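Local coordinates for putative adenylate cyclase (Vibrio parahaemolyticus, PDB 2ACA) that is a CYTH-domain protein that may act as a class IV-type adenylate cyclase, making cyclic AMP from ATP, at the interface of chains A and B. Coordinates in Å, arbitrary orientation; residue numbers count along the deposited sequence, not the author numbering. Chains: chain A/B, putative adenylate cyclase.

The interface of chains A and B. Residues chain A 75-77, 86-87; chain B 99, 102-103.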
# COMPACT_ATOMS: atom_id res chain seq x y z
N TRP A 75 -1.16 3.82 -4.46
CA TRP A 75 -0.69 2.64 -5.16
C TRP A 75 -1.88 2.42 -6.09
O TRP A 75 -3.01 2.25 -5.64
CB TRP A 75 -0.47 1.50 -4.15
CG TRP A 75 -0.40 0.13 -4.74
CD1 TRP A 75 -0.11 -0.20 -6.03
CD2 TRP A 75 -0.62 -1.10 -4.05
NE1 TRP A 75 -0.14 -1.56 -6.19
CE2 TRP A 75 -0.45 -2.14 -4.99
CE3 TRP A 75 -0.94 -1.43 -2.72
CZ2 TRP A 75 -0.60 -3.49 -4.65
CZ3 TRP A 75 -1.09 -2.76 -2.38
CH2 TRP A 75 -0.92 -3.78 -3.34
N ILE A 76 -1.63 2.45 -7.40
CA ILE A 76 -2.70 2.33 -8.40
C ILE A 76 -2.52 1.28 -9.47
O ILE A 76 -1.41 1.07 -9.97
CB ILE A 76 -2.88 3.66 -9.20
CG1 ILE A 76 -2.85 4.87 -8.28
CG2 ILE A 76 -4.15 3.60 -10.05
CD1 ILE A 76 -3.86 4.85 -7.21
N VAL A 77 -3.62 0.64 -9.85
CA VAL A 77 -3.60 -0.31 -10.95
C VAL A 77 -4.81 -0.05 -11.85
O VAL A 77 -5.96 -0.09 -11.39
CB VAL A 77 -3.63 -1.76 -10.48
CG1 VAL A 77 -3.64 -2.67 -11.68
CG2 VAL A 77 -2.40 -2.05 -9.63
N GLU A 86 -8.23 0.60 -9.71
CA GLU A 86 -8.22 0.31 -8.29
C GLU A 86 -7.05 1.03 -7.63
O GLU A 86 -6.00 1.23 -8.25
CB GLU A 86 -8.15 -1.19 -8.05
CG GLU A 86 -9.29 -1.94 -8.70
CD GLU A 86 -9.36 -3.40 -8.29
OE1 GLU A 86 -9.61 -3.67 -7.10
OE2 GLU A 86 -9.16 -4.27 -9.16
N ALA A 87 -7.23 1.41 -6.38
CA ALA A 87 -6.20 2.11 -5.66
C ALA A 87 -6.38 2.00 -4.17
O ALA A 87 -7.40 1.53 -3.68
CB ALA A 87 -6.23 3.58 -6.04
N MSE B 99 -5.81 -5.74 -6.31
CA MSE B 99 -4.71 -5.31 -7.17
C MSE B 99 -3.65 -6.41 -7.31
O MSE B 99 -3.15 -6.65 -8.41
CB MSE B 99 -4.09 -4.01 -6.64
CG MSE B 99 -4.97 -2.78 -6.85
SE MSE B 99 -4.13 -1.10 -6.35
CE MSE B 99 -4.48 -1.19 -4.46
N ASN B 102 -4.93 -8.82 -9.75
CA ASN B 102 -4.83 -8.29 -11.11
C ASN B 102 -3.38 -8.38 -11.59
O ASN B 102 -3.12 -8.57 -12.78
CB ASN B 102 -5.31 -6.83 -11.11
CG ASN B 102 -5.79 -6.37 -12.48
OD1 ASN B 102 -6.30 -5.26 -12.61
ND2 ASN B 102 -5.65 -7.21 -13.49
N MSE B 103 -2.44 -8.24 -10.66
CA MSE B 103 -1.02 -8.29 -10.99
C MSE B 103 -0.48 -9.72 -11.17
O MSE B 103 0.70 -9.91 -11.44
CB MSE B 103 -0.22 -7.56 -9.92
CG MSE B 103 -0.50 -6.07 -9.89
SE MSE B 103 0.03 -5.23 -8.25
CE MSE B 103 1.93 -5.57 -8.30
O HOH W 1 -6.79 -3.81 -10.07
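B:Met99, a selenomethionine from helix 93-102 of chain B, lies between the side chain of A:Trp75 and the backbone of A:Glu86 and A:Ala87, on the neighbouring strands 72-78 and 85-89 of chain A. The chain is extended about CB-CG (chi2 -174°) and turns about CG-SE (chi3 -82°), which brings the terminal methyl toward the indole. CE sits over the face of the six-membered ring of A:Trp75, 4.0 Å from its centroid, in a CH-pi contact. The two side chains run past each other in opposite directions.

Further apolar packing surrounds this contact. CG of B:Met99 rests on CB of A:Glu86 at 3.7 Å, while CG2 of A:Val77 approaches SE at 3.8 Å. Further along chain B, just past the helix end, SE of B:Met103 reaches CZ2 on the rim of the indole at 4.0 Å. OD1 of B:Asn102 also lies against CG1 of A:Val77.

The selenium of B:Met99 sits over two backbone carbonyl oxygens, O of A:Glu86 at 3.5 Å and O of A:Trp75 at 3.6 Å, above the seam between the two strands.

One polar link across the contact is carried by water 1. It lies 2.6 Å from the carboxylate OE2 of A:Glu86 and 3.0 Å from the amide oxygen OD1 of B:Asn102; A:Glu86 is poorly ordered, so this bridge is tentative.

This helix-on-sheet patch recurs with the chains exchanged across the two-fold axis, and the pair of patches helps hold the deposited dimer together, whose biological relevance the structure alone does not show.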